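Long-range contacts in beta-galactosidase/beta-glucuronidase (PDB 6MVF), which probably hydrolyses beta-glucuronides or related beta-linked sugars as a glycoside hydrolase family 2 enzyme, and binds flavin mononucleotide: residues 297-302 / 325-330; 531-536 / 552-557. One frame throughout, in Å; residues are numbered along the deposited sequence.

Interaction 1 (297-302 / 325-330); sequences RGVSRH and KELGAN
N330 folds its carboxamide back against the backbone of R297 at the turn that closes a beta-alpha-beta unit of the TIM barrel, where helix 314-327 gives way to strand 331-334 beside the parallel strand 292-300. CG of N330 sits between its own backbone N and carbonyl carbon (chi1 60°), which brings OD1 round to the R297 peptide. There OD1 accepts the N-H of R297 in the plane of the amide, on a lone pair, at 2.8 Å from R297 N to N330 OD1. The bond is returned by the backbone: N330 N donates to R297 O at 3.2 Å. ND2 of N330 turns to P295 O, so both ends of the amide are fixed. A leucine here would probably leave the R297 N-H and the P295 carbonyl without their mates and lose the amide's hold on strand 292-300. A329 sets its methyl CB against the backbone at G298, 3.8 Å from G298 CA. Nearer the helix, V299 and L327 meet at a slant through single methyls, V299 CG1 and L327 CD2, 3.8 Å apart; helix 566-575 packs on the same leucine side chain through F568, Y571 and W575. The guanidinium of R297 leads away to F521 O and I527 O. G328, with positive phi, ends the helix in a Schellman motif, and a water donates to both R297 O and G328 O, 3.0 Å from each.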
# COMPACT_ATOMS: atom_id res chain seq x y z
N ARG A 297 -22.77 -8.79 26.96
CA ARG A 297 -23.04 -10.11 26.40
C ARG A 297 -21.92 -10.45 25.42
O ARG A 297 -21.80 -9.83 24.35
CB ARG A 297 -24.41 -10.14 25.71
CG ARG A 297 -25.59 -9.77 26.63
CD ARG A 297 -25.67 -10.72 27.85
NE ARG A 297 -26.81 -10.48 28.74
CZ ARG A 297 -26.72 -9.99 29.98
NH1 ARG A 297 -25.54 -9.68 30.51
NH2 ARG A 297 -27.82 -9.81 30.69
N GLY A 298 -21.08 -11.41 25.78
CA GLY A 298 -19.93 -11.70 24.95
C GLY A 298 -19.31 -13.07 25.11
O GLY A 298 -20.00 -14.07 25.32
N VAL A 299 -17.97 -13.12 25.00
CA VAL A 299 -17.25 -14.37 24.81
C VAL A 299 -15.90 -14.27 25.52
O VAL A 299 -15.45 -13.19 25.89
CB VAL A 299 -17.06 -14.70 23.30
CG1 VAL A 299 -18.38 -14.71 22.57
CG2 VAL A 299 -16.16 -13.68 22.63
N SER A 300 -15.27 -15.41 25.71
CA SER A 300 -13.87 -15.50 26.09
C SER A 300 -13.06 -15.86 24.86
O SER A 300 -13.60 -16.35 23.86
CB SER A 300 -13.66 -16.53 27.19
OG SER A 300 -14.33 -16.12 28.39
N ARG A 301 -11.75 -15.62 24.93
CA ARG A 301 -10.86 -15.83 23.79
C ARG A 301 -9.49 -16.25 24.30
O ARG A 301 -8.88 -15.52 25.09
CB ARG A 301 -10.75 -14.54 22.95
CG ARG A 301 -9.90 -14.64 21.68
CD ARG A 301 -8.59 -13.87 21.78
NE ARG A 301 -7.77 -14.01 20.58
CZ ARG A 301 -6.55 -13.50 20.41
NH1 ARG A 301 -5.97 -12.80 21.38
NH2 ARG A 301 -5.91 -13.67 19.26
N HIS A 302 -9.02 -17.41 23.86
CA HIS A 302 -7.64 -17.85 24.09
C HIS A 302 -6.74 -17.33 22.96
O HIS A 302 -7.22 -16.83 21.94
CB HIS A 302 -7.60 -19.37 24.19
CG HIS A 302 -7.60 -19.88 25.60
ND1 HIS A 302 -6.65 -19.51 26.52
CD2 HIS A 302 -8.42 -20.76 26.23
CE1 HIS A 302 -6.89 -20.12 27.67
NE2 HIS A 302 -7.96 -20.89 27.52
N LYS A 325 -16.48 -8.99 16.67
CA LYS A 325 -17.32 -7.82 16.40
C LYS A 325 -18.51 -8.18 15.51
O LYS A 325 -19.64 -7.75 15.77
CB LYS A 325 -16.50 -6.71 15.75
CG LYS A 325 -17.25 -5.37 15.66
CD LYS A 325 -17.24 -4.69 17.03
CE LYS A 325 -18.04 -3.43 17.04
NZ LYS A 325 -18.14 -2.92 18.42
N GLU A 326 -18.28 -8.95 14.44
CA GLU A 326 -19.38 -9.35 13.56
C GLU A 326 -20.43 -10.17 14.30
O GLU A 326 -21.61 -10.17 13.92
CB GLU A 326 -18.85 -10.17 12.38
CG GLU A 326 -17.97 -9.40 11.40
CD GLU A 326 -17.09 -10.31 10.53
OE1 GLU A 326 -16.21 -9.77 9.79
OE2 GLU A 326 -17.28 -11.56 10.60
N LEU A 327 -19.99 -10.91 15.32
CA LEU A 327 -20.89 -11.69 16.15
C LEU A 327 -21.88 -10.80 16.90
O LEU A 327 -23.01 -11.22 17.18
CB LEU A 327 -20.07 -12.53 17.13
CG LEU A 327 -20.83 -13.42 18.10
CD1 LEU A 327 -21.60 -14.50 17.34
CD2 LEU A 327 -19.90 -14.01 19.13
N GLY A 328 -21.50 -9.57 17.21
CA GLY A 328 -22.34 -8.70 18.00
C GLY A 328 -22.03 -8.72 19.48
O GLY A 328 -22.81 -8.19 20.26
N ALA A 329 -20.92 -9.34 19.89
CA ALA A 329 -20.46 -9.29 21.26
C ALA A 329 -19.97 -7.89 21.63
O ALA A 329 -19.32 -7.20 20.84
CB ALA A 329 -19.33 -10.31 21.45
N ASN A 330 -20.26 -7.46 22.86
CA ASN A 330 -19.74 -6.18 23.34
C ASN A 330 -18.74 -6.35 24.47
O ASN A 330 -18.24 -5.34 24.99
CB ASN A 330 -20.88 -5.28 23.81
CG ASN A 330 -21.69 -5.89 24.94
OD1 ASN A 330 -21.37 -6.98 25.43
ND2 ASN A 330 -22.72 -5.18 25.38
O HOH W 1 -23.79 -8.01 23.04

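Interaction 2 (531-536 / 552-557); sequences HVWNMF and NNKGLV
V532, near the end of the last strand of the TIM barrel, points at the loop 552-557 and meets L556 tip to tip, with V532 CG1 3.9 Å from L556 CG. W533 swings its indole toward the loop with CG anti to the backbone N (chi1 -167°), and the ring meets the amide of N552 edge-on: N552 ND2 lies in the indole plane, the two planes are nearly perpendicular at 87°, and ND2 itself is bonded to D152. Aliphatic CD of K554 also approaches the indole edge, while NZ of that lysine reaches Y459 OH. The peptide between W533 and N534 is cis, a feature also known at the end of the eighth strand in clan GH-A glycosidases. N534 then bonds the loop twice through its backbone: its N donates to K554 O and its O accepts from L556 N, each at 3.2 Å. Its side chain stays on its own segment, ND2 over the rim of one W533 face and OD1 closing an Asx turn on F536 N. An Asx turn on the other side, from N552 OD1 to K554 N, shapes the facing loop. M535 bends at chi2, laying its thioether across L556 and its CE 3.7 Å from V557 CG2; its carbonyl O takes a weak bond from V557 N. The backbones of F536 and V557 form a single beta bridge, and their side chains lie side by side, pointing the same way. One face of the F536 ring has M535 CG over its centre, while V557 CG1 sits at the ring edge and V557 CB comes obliquely to within 3.6 Å of F536 CD1.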
# COMPACT_ATOMS: atom_id res chain seq x y z
N HIS A 531 -20.13 -14.57 29.49
CA HIS A 531 -19.03 -14.86 28.57
C HIS A 531 -19.11 -16.31 28.12
O HIS A 531 -18.85 -17.22 28.91
CB HIS A 531 -17.68 -14.58 29.22
CG HIS A 531 -17.44 -13.14 29.54
ND1 HIS A 531 -17.61 -12.62 30.81
CD2 HIS A 531 -17.05 -12.10 28.76
CE1 HIS A 531 -17.32 -11.33 30.79
NE2 HIS A 531 -16.98 -10.99 29.56
N VAL A 532 -19.44 -16.53 26.85
CA VAL A 532 -19.37 -17.87 26.27
C VAL A 532 -17.97 -18.42 26.40
O VAL A 532 -16.99 -17.80 25.96
CB VAL A 532 -19.78 -17.84 24.80
CG1 VAL A 532 -19.49 -19.21 24.14
CG2 VAL A 532 -21.23 -17.44 24.67
N TRP A 533 -17.85 -19.60 26.99
CA TRP A 533 -16.64 -20.39 26.85
C TRP A 533 -16.90 -21.33 25.68
O TRP A 533 -17.78 -22.20 25.77
CB TRP A 533 -16.32 -21.14 28.14
CG TRP A 533 -14.93 -21.73 28.15
CD1 TRP A 533 -14.58 -23.03 27.92
CD2 TRP A 533 -13.72 -21.03 28.41
NE1 TRP A 533 -13.22 -23.18 28.03
CE2 TRP A 533 -12.67 -21.96 28.33
CE3 TRP A 533 -13.41 -19.70 28.72
CZ2 TRP A 533 -11.34 -21.61 28.52
CZ3 TRP A 533 -12.10 -19.36 28.93
CH2 TRP A 533 -11.07 -20.32 28.83
N ASN A 534 -16.22 -21.12 24.56
CA ASN A 534 -15.22 -20.09 24.31
C ASN A 534 -15.52 -19.59 22.87
O ASN A 534 -16.32 -20.22 22.18
CB ASN A 534 -13.79 -20.68 24.49
CG ASN A 534 -12.67 -19.66 24.30
OD1 ASN A 534 -12.35 -19.27 23.18
ND2 ASN A 534 -12.03 -19.27 25.40
N MET A 535 -14.92 -18.48 22.42
CA MET A 535 -15.17 -18.01 21.06
C MET A 535 -14.69 -19.01 20.03
O MET A 535 -15.39 -19.29 19.04
CB MET A 535 -14.49 -16.66 20.81
CG MET A 535 -14.78 -16.08 19.44
SD MET A 535 -16.52 -15.63 19.13
CE MET A 535 -16.48 -15.26 17.38
N PHE A 536 -13.49 -19.55 20.24
CA PHE A 536 -12.85 -20.47 19.31
C PHE A 536 -12.48 -21.73 20.07
O PHE A 536 -12.07 -21.65 21.23
CB PHE A 536 -11.57 -19.88 18.71
CG PHE A 536 -11.75 -18.52 18.13
CD1 PHE A 536 -12.39 -18.35 16.90
CD2 PHE A 536 -11.27 -17.41 18.79
CE1 PHE A 536 -12.56 -17.08 16.35
CE2 PHE A 536 -11.43 -16.12 18.25
CZ PHE A 536 -12.08 -15.96 17.04
N ASN A 552 -10.05 -28.35 23.19
CA ASN A 552 -11.35 -27.95 23.69
C ASN A 552 -12.18 -27.47 22.50
O ASN A 552 -11.77 -26.55 21.78
CB ASN A 552 -11.20 -26.87 24.75
CG ASN A 552 -12.51 -26.56 25.46
OD1 ASN A 552 -13.46 -26.10 24.84
ND2 ASN A 552 -12.56 -26.78 26.77
N ASN A 553 -13.32 -28.12 22.26
CA ASN A 553 -14.16 -27.83 21.11
C ASN A 553 -15.48 -27.18 21.50
O ASN A 553 -16.53 -27.43 20.89
CB ASN A 553 -14.40 -29.10 20.28
CG ASN A 553 -13.17 -29.52 19.47
OD1 ASN A 553 -12.61 -28.74 18.69
ND2 ASN A 553 -12.74 -30.76 19.67
N LYS A 554 -15.44 -26.32 22.52
CA LYS A 554 -16.59 -25.54 22.95
C LYS A 554 -16.70 -24.22 22.20
O LYS A 554 -17.44 -23.33 22.64
CB LYS A 554 -16.54 -25.29 24.47
CG LYS A 554 -16.46 -26.55 25.30
CD LYS A 554 -16.96 -26.34 26.73
CE LYS A 554 -16.76 -27.61 27.59
NZ LYS A 554 -15.30 -27.89 27.89
N GLY A 555 -16.00 -24.09 21.06
CA GLY A 555 -15.98 -22.84 20.33
C GLY A 555 -17.28 -22.57 19.59
O GLY A 555 -18.01 -23.48 19.20
N LEU A 556 -17.60 -21.29 19.45
CA LEU A 556 -18.61 -20.89 18.48
C LEU A 556 -18.04 -20.89 17.07
O LEU A 556 -18.81 -20.89 16.11
CB LEU A 556 -19.15 -19.50 18.83
CG LEU A 556 -19.73 -19.23 20.22
CD1 LEU A 556 -19.88 -17.71 20.48
CD2 LEU A 556 -21.07 -19.94 20.37
N VAL A 557 -16.71 -20.90 16.96
CA VAL A 557 -15.97 -20.83 15.70
C VAL A 557 -14.82 -21.81 15.83
O VAL A 557 -14.32 -22.06 16.93
CB VAL A 557 -15.47 -19.39 15.43
CG1 VAL A 557 -14.67 -19.28 14.14
CG2 VAL A 557 -16.65 -18.42 15.38

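Overall arrangement
Interactions 1 and 2 belong to the same barrel, with centres 10 Å apart. Strands 292-300 and 529-532 are its first and last, lying parallel side by side where the barrel closes, and S300 is one of the residues that join them, beside G298: S300 N probably bonds to V532 O at 3.0 Å, and S300 O to M535 N at 2.9 Å. H302, just past strand 292-300, brings NE2 to 3.4 Å from W533 CH2, and the two rings meet at a steep angle. Helix 566-575 ties the two contacts together from outside, covering L327 as well as V532, L556 and V557. Neither contact touches the flavin mononucleotide pocket, which is built by other residues.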